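Local coordinates for inclusion membrane protein A (Chlamydia trachomatis, PDB 6E7E), which probably mediates homotypic fusion of chlamydial inclusions as a SNARE-like membrane protein, here represented by its soluble, largely helical domain, at residues 6-11 / 69-74; 91-96 / 143-148; 37-42 / 113-118. The protein carries 2 engineered substitutions. One frame throughout, in Å; residues are numbered along the deposited sequence.

Contact 1 of 3, residues 6-11 / 69-74; sequences HLYQDL and SLLDEY
A stacked tyrosine pair, Y8 on Y74, ties the N-terminal part of helix 4-38 to the chain at the C-terminal end of helix 65-73 in an all-helical bundle. The local axes run roughly antiparallel, at 138°, with a closest approach of 10.0 Å. The rings form an offset stack with centroids 4.4 Å apart and planes inclined by 21°. The shift carries the Y8 ring off the centre of its neighbour: Y8 CG lies over the outer part of the Y74 face, while Y8 CB takes the place over the middle, a CH-pi contact of 3.9 Å to the Y74 ring centroid. In return, Y74 CB packs against Y8 CD1 at 3.4 Å. CG of Y74 is anti to its backbone N (chi1 -177°), which brings it, too, close against Y8 CD1.

L71 CD1 meets Y8 CE1 at 3.4 Å, approaching the ring obliquely, and the two side chains cross at about a right angle. One turn on from Y8, L11 reaches over with CD2, which touches L70 CD2 at 3.6 Å and also L71 CB at 4.0 Å. Helix 87-107 continues this apolar layer through L93 on L11, and helix 125-165 through L152 and I156 on L70. L11 and L70 are buried, whereas L71 and the tyrosines are partly exposed: apolar helix-to-helix packing of an all-helical bundle, flanked by an aromatic stack.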
loop_
_atom_site.group_PDB
_atom_site.type_symbol
_atom_site.label_atom_id
_atom_site.label_comp_id
_atom_site.label_asym_id
_atom_site.label_seq_id
_atom_site.Cartn_x
_atom_site.Cartn_y
_atom_site.Cartn_z
ATOM N N HIS A 6 12.074 -20.029 5.091
ATOM C CA HIS A 6 11.019 -19.996 4.052
ATOM C C HIS A 6 10.094 -18.811 4.269
ATOM O O HIS A 6 9.685 -18.170 3.283
ATOM C CB HIS A 6 10.239 -21.306 3.976
ATOM C CG HIS A 6 11.043 -22.389 3.358
ATOM N ND1 HIS A 6 10.892 -22.755 2.031
ATOM C CD2 HIS A 6 12.038 -23.142 3.865
ATOM C CE1 HIS A 6 11.766 -23.701 1.747
ATOM N NE2 HIS A 6 12.479 -23.963 2.862
ATOM N N LEU A 7 9.773 -18.502 5.496
ATOM C CA LEU A 7 8.949 -17.310 5.761
ATOM C C LEU A 7 9.726 -16.050 5.403
ATOM O O LEU A 7 9.111 -15.106 4.877
ATOM C CB LEU A 7 8.510 -17.293 7.223
ATOM C CG LEU A 7 7.553 -18.413 7.611
ATOM C CD1 LEU A 7 7.174 -18.315 9.064
ATOM C CD2 LEU A 7 6.289 -18.386 6.760
ATOM N N TYR A 8 11.037 -16.016 5.646
ATOM C CA TYR A 8 11.872 -14.879 5.192
ATOM C C TYR A 8 11.787 -14.736 3.671
ATOM O O TYR A 8 11.610 -13.620 3.167
ATOM C CB TYR A 8 13.307 -15.069 5.676
ATOM C CG TYR A 8 14.307 -14.168 5.016
ATOM C CD1 TYR A 8 14.430 -12.841 5.386
ATOM C CD2 TYR A 8 15.065 -14.617 3.950
ATOM C CE1 TYR A 8 15.321 -11.993 4.747
ATOM C CE2 TYR A 8 15.951 -13.777 3.300
ATOM C CZ TYR A 8 16.080 -12.458 3.693
ATOM O OH TYR A 8 16.957 -11.616 3.074
ATOM N N GLN A 9 11.896 -15.832 2.945
ATOM C CA GLN A 9 11.828 -15.770 1.466
ATOM C C GLN A 9 10.433 -15.320 1.022
ATOM O O GLN A 9 10.329 -14.539 0.048
ATOM C CB GLN A 9 12.211 -17.108 0.877
ATOM C CG GLN A 9 13.679 -17.398 1.056
ATOM C CD GLN A 9 14.066 -18.834 0.830
ATOM O OE1 GLN A 9 13.256 -19.761 0.659
ATOM N NE2 GLN A 9 15.360 -19.004 0.809
ATOM N N ASP A 10 9.377 -15.763 1.688
ATOM C CA ASP A 10 8.004 -15.298 1.355
ATOM C C ASP A 10 7.895 -13.803 1.597
ATOM O O ASP A 10 7.345 -13.083 0.780
ATOM C CB ASP A 10 6.976 -16.013 2.229
ATOM C CG ASP A 10 6.731 -17.459 1.915
ATOM O OD1 ASP A 10 7.074 -17.863 0.813
ATOM O OD2 ASP A 10 6.218 -18.155 2.824
ATOM N N LEU A 11 8.412 -13.362 2.728
ATOM C CA LEU A 11 8.339 -11.931 3.045
ATOM C C LEU A 11 9.179 -11.128 2.057
ATOM O O LEU A 11 8.774 -10.025 1.684
ATOM C CB LEU A 11 8.770 -11.700 4.479
ATOM C CG LEU A 11 8.596 -10.275 4.968
ATOM C CD1 LEU A 11 7.134 -9.808 4.911
ATOM C CD2 LEU A 11 9.141 -10.142 6.365
ATOM N N SER A 69 10.687 -3.514 7.753
ATOM C CA SER A 69 11.573 -3.611 8.929
ATOM C C SER A 69 11.816 -5.071 9.341
ATOM O O SER A 69 12.945 -5.439 9.682
ATOM C CB SER A 69 10.993 -2.847 10.071
ATOM O OG SER A 69 11.056 -1.448 9.846
ATOM N N LEU A 70 10.776 -5.895 9.348
ATOM C CA LEU A 70 10.897 -7.322 9.720
ATOM C C LEU A 70 11.884 -7.998 8.786
ATOM O O LEU A 70 12.778 -8.714 9.231
ATOM C CB LEU A 70 9.537 -8.002 9.627
ATOM C CG LEU A 70 9.511 -9.461 10.069
ATOM C CD1 LEU A 70 9.934 -9.610 11.528
ATOM C CD2 LEU A 70 8.133 -10.027 9.843
ATOM N N LEU A 71 11.721 -7.760 7.503
ATOM C CA LEU A 71 12.612 -8.390 6.506
ATOM C C LEU A 71 14.049 -8.000 6.870
ATOM O O LEU A 71 14.954 -8.843 6.827
ATOM C CB LEU A 71 12.215 -7.938 5.098
ATOM C CG LEU A 71 13.017 -8.582 3.990
ATOM C CD1 LEU A 71 12.641 -10.052 3.882
ATOM C CD2 LEU A 71 12.778 -7.836 2.694
ATOM N N ASP A 72 14.268 -6.717 7.175
ATOM C CA ASP A 72 15.624 -6.178 7.440
ATOM C C ASP A 72 16.189 -6.780 8.740
ATOM O O ASP A 72 17.421 -6.767 8.906
ATOM C CB ASP A 72 15.630 -4.649 7.521
ATOM C CG ASP A 72 15.404 -3.934 6.195
ATOM O OD1 ASP A 72 15.548 -4.576 5.135
ATOM O OD2 ASP A 72 15.104 -2.726 6.234
ATOM N N GLU A 73 15.354 -7.283 9.655
ATOM C CA GLU A 73 15.828 -7.857 10.939
ATOM C C GLU A 73 16.349 -9.281 10.754
ATOM O O GLU A 73 17.033 -9.749 11.649
ATOM C CB GLU A 73 14.717 -7.844 11.996
ATOM C CG GLU A 73 14.377 -6.447 12.464
ATOM C CD GLU A 73 15.534 -5.703 13.097
ATOM O OE1 GLU A 73 16.287 -6.331 13.830
ATOM O OE2 GLU A 73 15.683 -4.495 12.840
ATOM N N TYR A 74 16.059 -9.983 9.676
ATOM C CA TYR A 74 16.349 -11.437 9.636
ATOM C C TYR A 74 17.852 -11.744 9.655
ATOM O O TYR A 74 18.229 -12.647 10.389
ATOM C CB TYR A 74 15.753 -12.077 8.387
ATOM C CG TYR A 74 15.968 -13.568 8.340
ATOM C CD1 TYR A 74 15.161 -14.430 9.053
ATOM C CD2 TYR A 74 16.957 -14.126 7.543
ATOM C CE1 TYR A 74 15.357 -15.804 9.017
ATOM C CE2 TYR A 74 17.166 -15.494 7.503
ATOM C CZ TYR A 74 16.368 -16.344 8.243
ATOM O OH TYR A 74 16.552 -17.711 8.221
#

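Contact 2 of 3, residues 91-96 / 143-148; sequences ADLKGS and GQLSQL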
loop_
_atom_site.group_PDB
_atom_site.type_symbol
_atom_site.label_atom_id
_atom_site.label_comp_id
_atom_site.label_asym_id
_atom_site.label_seq_id
_atom_site.Cartn_x
_atom_site.Cartn_y
_atom_site.Cartn_z
ATOM N N ALA A 91 0.974 -14.941 5.325
ATOM C CA ALA A 91 -0.045 -15.433 4.370
ATOM C C ALA A 91 -1.114 -14.346 4.161
ATOM O O ALA A 91 -1.558 -14.134 3.024
ATOM C CB ALA A 91 -0.632 -16.728 4.860
ATOM N N ASP A 92 -1.516 -13.664 5.225
ATOM C CA ASP A 92 -2.505 -12.560 5.139
ATOM C C ASP A 92 -1.942 -11.445 4.239
ATOM O O ASP A 92 -2.657 -10.910 3.372
ATOM C CB ASP A 92 -2.822 -12.027 6.532
ATOM C CG ASP A 92 -4.075 -11.189 6.652
ATOM O OD1 ASP A 92 -4.821 -11.084 5.652
ATOM O OD2 ASP A 92 -4.304 -10.673 7.782
ATOM N N LEU A 93 -0.675 -11.105 4.412
ATOM C CA LEU A 93 -0.018 -10.070 3.594
ATOM C C LEU A 93 -0.108 -10.441 2.123
ATOM O O LEU A 93 -0.321 -9.557 1.280
ATOM C CB LEU A 93 1.434 -9.926 4.032
ATOM C CG LEU A 93 2.252 -8.948 3.204
ATOM C CD1 LEU A 93 1.701 -7.534 3.303
ATOM C CD2 LEU A 93 3.692 -8.992 3.636
ATOM N N LYS A 94 0.063 -11.700 1.803
ATOM C CA LYS A 94 0.035 -12.130 0.390
ATOM C C LYS A 94 -1.306 -11.725 -0.238
ATOM O O LYS A 94 -1.353 -11.342 -1.417
ATOM C CB LYS A 94 0.198 -13.638 0.324
ATOM C CG LYS A 94 1.589 -14.147 0.585
ATOM C CD LYS A 94 1.700 -15.624 0.347
ATOM C CE LYS A 94 3.034 -16.184 0.764
ATOM N NZ LYS A 94 2.855 -17.569 1.243
ATOM N N GLY A 95 -2.399 -11.855 0.493
ATOM C CA GLY A 95 -3.754 -11.455 0.029
ATOM C C GLY A 95 -3.827 -9.941 -0.192
ATOM O O GLY A 95 -4.401 -9.470 -1.181
ATOM N N SER A 96 -3.293 -9.163 0.742
ATOM C CA SER A 96 -3.275 -7.692 0.616
ATOM C C SER A 96 -2.514 -7.284 -0.636
ATOM O O SER A 96 -2.978 -6.403 -1.370
ATOM C CB SER A 96 -2.648 -7.068 1.823
ATOM O OG SER A 96 -3.480 -7.083 2.960
ATOM N N GLY A 143 -6.059 0.395 4.820
ATOM C CA GLY A 143 -6.302 0.361 6.270
ATOM C C GLY A 143 -5.894 -0.977 6.845
ATOM O O GLY A 143 -5.267 -1.024 7.929
ATOM N N GLN A 144 -6.302 -2.057 6.178
ATOM C CA GLN A 144 -5.996 -3.435 6.642
ATOM C C GLN A 144 -4.472 -3.644 6.668
ATOM O O GLN A 144 -3.921 -4.128 7.669
ATOM C CB GLN A 144 -6.733 -4.457 5.776
ATOM C CG GLN A 144 -6.361 -5.915 5.988
ATOM C CD GLN A 144 -7.532 -6.842 5.755
ATOM O OE1 GLN A 144 -7.477 -7.756 4.931
ATOM N NE2 GLN A 144 -8.613 -6.606 6.481
ATOM N N LEU A 145 -3.791 -3.257 5.594
ATOM C CA LEU A 145 -2.321 -3.395 5.532
ATOM C C LEU A 145 -1.639 -2.569 6.637
ATOM O O LEU A 145 -0.736 -3.069 7.313
ATOM C CB LEU A 145 -1.877 -2.948 4.143
ATOM C CG LEU A 145 -0.363 -2.924 3.942
ATOM C CD1 LEU A 145 0.224 -4.325 3.994
ATOM C CD2 LEU A 145 -0.005 -2.221 2.644
ATOM N N SER A 146 -2.062 -1.316 6.784
ATOM C CA SER A 146 -1.467 -0.349 7.743
ATOM C C SER A 146 -1.576 -0.892 9.168
ATOM O O SER A 146 -0.618 -0.760 9.933
ATOM C CB SER A 146 -2.109 1.006 7.592
ATOM O OG SER A 146 -1.693 1.933 8.581
ATOM N N GLN A 147 -2.699 -1.505 9.511
ATOM C CA GLN A 147 -2.855 -2.028 10.875
ATOM C C GLN A 147 -1.870 -3.176 11.103
ATOM O O GLN A 147 -1.239 -3.233 12.177
ATOM C CB GLN A 147 -4.284 -2.482 11.092
ATOM C CG GLN A 147 -4.574 -2.900 12.516
ATOM C CD GLN A 147 -6.026 -3.291 12.641
ATOM O OE1 GLN A 147 -6.488 -4.210 11.971
ATOM N NE2 GLN A 147 -6.751 -2.611 13.508
ATOM N N LEU A 148 -1.740 -4.113 10.167
ATOM C CA LEU A 148 -0.756 -5.226 10.312
ATOM C C LEU A 148 0.661 -4.654 10.456
ATOM O O LEU A 148 1.443 -5.127 11.299
ATOM C CB LEU A 148 -0.790 -6.154 9.094
ATOM C CG LEU A 148 -2.060 -6.972 8.898
ATOM C CD1 LEU A 148 -2.008 -7.771 7.608
ATOM C CD2 LEU A 148 -2.317 -7.906 10.059
HETATM O O HOH W 1 -5.038 -8.890 4.182
#
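L93 and L145 make the apolar part of this contact, D92, S96 and Q144 the polar part, and L148 lies between the two. CD1 of L93 meets CD1 of L145 at 3.6 Å, methyl against methyl, and both leucines are buried. F67 of helix 65-73 packs on L93, L145 and L148, while E14 and L18 of helix 4-38 reach L93 and F60 reaches L145, so this side of the contact faces the interior of the domain.

The setting is a pair of long helices, 87-107 and 125-165, passing each other roughly antiparallel within the helical bundle; the local axes come within 10.4 Å and make an angle of 149°.

The polar bridging runs through one water. D92 and S96 are four residues apart, hence on the same side of their helix, and Q144 comes from across. The water donates to D92 OD1 at 2.6 Å, to S96 OG at 2.7 Å and to Q144 OE1 at 2.8 Å. With three oxygens for two protons, these bonds are probably shared or alternate. The water probably also eases the approach of D92 OD1 and Q144 OE1, two acceptors that face each other at 4.3 Å: it sits in reach of both and can offer a proton to each. CG of D92 is anti to the backbone N (chi1 -163°), which carries the carboxylate toward helix 125-165.

A mixed contact completes the interface. The second carboxylate oxygen, D92 OD2, lies against a methyl, L148 CD1, at 3.7 Å, the two side chains meeting at a slant.

Contact 3 of 3, residues 37-42 / 113-118; sequences KEFATT and EVRRLA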
loop_
_atom_site.group_PDB
_atom_site.type_symbol
_atom_site.label_atom_id
_atom_site.label_comp_id
_atom_site.label_asym_id
_atom_site.label_seq_id
_atom_site.Cartn_x
_atom_site.Cartn_y
_atom_site.Cartn_z
ATOM N N LYS A 37 -6.908 19.083 -10.617
ATOM C CA LYS A 37 -6.744 20.506 -10.967
ATOM C C LYS A 37 -7.293 20.768 -12.363
ATOM O O LYS A 37 -7.929 21.794 -12.572
ATOM C CB LYS A 37 -5.274 20.884 -10.903
ATOM C CG LYS A 37 -4.669 20.729 -9.529
ATOM C CD LYS A 37 -5.448 21.404 -8.433
ATOM C CE LYS A 37 -4.768 21.334 -7.089
ATOM N NZ LYS A 37 -5.695 21.653 -5.987
ATOM N N GLU A 38 -7.073 19.861 -13.290
ATOM C CA GLU A 38 -7.553 20.021 -14.677
ATOM C C GLU A 38 -9.072 20.179 -14.690
ATOM O O GLU A 38 -9.572 20.913 -15.526
ATOM C CB GLU A 38 -7.170 18.796 -15.497
ATOM C CG GLU A 38 -5.717 18.701 -15.880
ATOM C CD GLU A 38 -5.384 17.325 -16.421
ATOM O OE1 GLU A 38 -6.311 16.717 -17.049
ATOM O OE2 GLU A 38 -4.213 16.879 -16.242
ATOM N N PHE A 39 -9.768 19.456 -13.824
ATOM C CA PHE A 39 -11.240 19.349 -13.836
ATOM C C PHE A 39 -11.910 20.176 -12.749
ATOM O O PHE A 39 -13.130 20.162 -12.643
ATOM C CB PHE A 39 -11.678 17.892 -13.831
ATOM C CG PHE A 39 -11.526 17.258 -15.185
ATOM C CD1 PHE A 39 -10.329 16.690 -15.595
ATOM C CD2 PHE A 39 -12.584 17.281 -16.077
ATOM C CE1 PHE A 39 -10.182 16.188 -16.875
ATOM C CE2 PHE A 39 -12.432 16.761 -17.347
ATOM C CZ PHE A 39 -11.236 16.220 -17.746
ATOM N N ALA A 40 -11.152 20.956 -12.007
ATOM C CA ALA A 40 -11.710 21.702 -10.863
ATOM C C ALA A 40 -12.869 22.582 -11.332
ATOM O O ALA A 40 -13.831 22.704 -10.577
ATOM C CB ALA A 40 -10.639 22.512 -10.201
ATOM N N THR A 41 -12.789 23.195 -12.514
ATOM C CA THR A 41 -13.848 24.130 -12.966
ATOM C C THR A 41 -14.821 23.479 -13.949
ATOM O O THR A 41 -15.742 24.183 -14.346
ATOM C CB THR A 41 -13.233 25.383 -13.589
ATOM O OG1 THR A 41 -12.447 25.011 -14.720
ATOM C CG2 THR A 41 -12.384 26.160 -12.615
ATOM N N THR A 42 -14.644 22.212 -14.311
ATOM C CA THR A 42 -15.408 21.470 -15.370
ATOM C C THR A 42 -16.274 20.358 -14.749
ATOM O O THR A 42 -17.362 20.083 -15.278
ATOM C CB THR A 42 -14.452 20.814 -16.384
ATOM O OG1 THR A 42 -13.877 21.841 -17.188
ATOM C CG2 THR A 42 -15.139 19.844 -17.330
ATOM N N GLU A 113 -8.765 7.817 -19.571
ATOM C CA GLU A 113 -10.102 7.565 -20.128
ATOM C C GLU A 113 -11.018 8.752 -19.826
ATOM O O GLU A 113 -11.771 9.171 -20.707
ATOM C CB GLU A 113 -10.674 6.240 -19.671
ATOM C CG GLU A 113 -12.055 5.960 -20.234
ATOM C CD GLU A 113 -12.203 5.836 -21.742
ATOM O OE1 GLU A 113 -11.178 5.862 -22.465
ATOM O OE2 GLU A 113 -13.355 5.674 -22.193
ATOM N N VAL A 114 -10.985 9.309 -18.625
ATOM C CA VAL A 114 -11.777 10.511 -18.306
ATOM C C VAL A 114 -11.374 11.644 -19.233
ATOM O O VAL A 114 -12.249 12.349 -19.746
ATOM C CB VAL A 114 -11.550 10.910 -16.847
ATOM C CG1 VAL A 114 -11.946 12.339 -16.577
ATOM C CG2 VAL A 114 -12.268 9.958 -15.922
ATOM N N ARG A 115 -10.077 11.848 -19.421
ATOM C CA ARG A 115 -9.633 12.951 -20.320
ATOM C C ARG A 115 -10.163 12.725 -21.746
ATOM O O ARG A 115 -10.638 13.689 -22.360
ATOM C CB ARG A 115 -8.117 13.118 -20.308
ATOM C CG ARG A 115 -7.579 13.585 -18.962
ATOM C CD ARG A 115 -6.079 13.639 -19.118
ATOM N NE ARG A 115 -5.454 14.074 -17.894
ATOM C CZ ARG A 115 -4.567 13.395 -17.201
ATOM N NH1 ARG A 115 -4.173 12.195 -17.591
ATOM N NH2 ARG A 115 -4.131 13.895 -16.059
ATOM N N ARG A 116 -10.134 11.496 -22.201
ATOM C CA ARG A 116 -10.601 11.123 -23.549
ATOM C C ARG A 116 -12.095 11.416 -23.658
ATOM O O ARG A 116 -12.524 12.041 -24.644
ATOM C CB ARG A 116 -10.304 9.649 -23.844
ATOM C CG ARG A 116 -10.536 9.231 -25.290
ATOM C CD ARG A 116 -10.487 7.739 -25.528
ATOM N NE ARG A 116 -11.654 7.105 -24.967
ATOM C CZ ARG A 116 -12.872 7.160 -25.489
ATOM N NH1 ARG A 116 -13.077 7.725 -26.671
ATOM N NH2 ARG A 116 -13.878 6.585 -24.856
ATOM N N LEU A 117 -12.879 10.971 -22.687
ATOM C CA LEU A 117 -14.327 11.222 -22.690
ATOM C C LEU A 117 -14.613 12.727 -22.688
ATOM O O LEU A 117 -15.452 13.192 -23.464
ATOM C CB LEU A 117 -14.953 10.559 -21.484
ATOM C CG LEU A 117 -14.940 9.038 -21.495
ATOM C CD1 LEU A 117 -15.340 8.510 -20.133
ATOM C CD2 LEU A 117 -15.845 8.470 -22.577
ATOM N N ALA A 118 -13.952 13.479 -21.824
ATOM C CA ALA A 118 -14.211 14.923 -21.697
ATOM C C ALA A 118 -13.869 15.618 -23.011
ATOM O O ALA A 118 -14.632 16.494 -23.466
ATOM C CB ALA A 118 -13.417 15.502 -20.565
#
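E38 and R115 form a two-point salt bridge that joins the C-terminal end of helix 4-38 to helix 110-119. R115 grips the carboxylate side-on, one nitrogen to each oxygen. R115 NE donates to E38 OE1 at 2.9 Å in a nearly straight bond (174°); the oxygen uses its syn lone pair and lies in the guanidinium plane. The second bond, R115 NH2 to E38 OE2 at 3.0 Å, is more bent (137°), in keeping with carboxylate and guanidinium planes turned 34° apart and with OE2 tilted out of the guanidinium plane. The R115 chain is extended from CG to NE and crosses that of E38 at about a right angle. Its remaining nitrogen, NH1, has its own partner in a salt bridge to E112 OE2, with E31 a long, weak further partner; these acidic neighbours would help to balance the arginine's charge.

The contact sits at one end of the helical bundle, where the connection from helix 4-38 to helix 44-57 turns back beside helix 110-119. In that turn, T42 N is bonded to F39 O at 3.0 Å.

F39 provides the apolar half. V114 CG1 stands 4.1 Å above one face of the phenyl ring, off-centre, and A118 CB comes in at the ring edge, 3.6 Å from F39 CE2. L46 of helix 44-57 touches both F39 and V114.

Along helix 110-119, R116 binds E113 three residues earlier in the same side-on manner, R116 NE to E113 OE1 at 2.8 Å and R116 NH2 to E113 OE2 at 2.9 Å. Both acceptors lie in or close to the guanidinium plane of R116, and the carbonyl oxygen of R116 accepts from N120 ND2.

Overall arrangement
Contacts 1 and 2 are neighbours: their centres lie about 15 Å apart and they touch where L11 CD1 packs on L93 CD2 at 3.8 Å. Contact 2 lies nearest the centre of the chain, about 9 Å from it, and contact 3 farthest, about 26 Å. Contacts 1 and 3 both use helix 4-38, toward its two ends, with centres about 43 Å apart on opposite sides of the chain's centre. Each contact is partly buried, combining inward hydrophobic groups with a more exposed component, but that component differs: aromatic stacking in contact 1, a water bridge in contact 2, and a salt bridge in contact 3, at the turn.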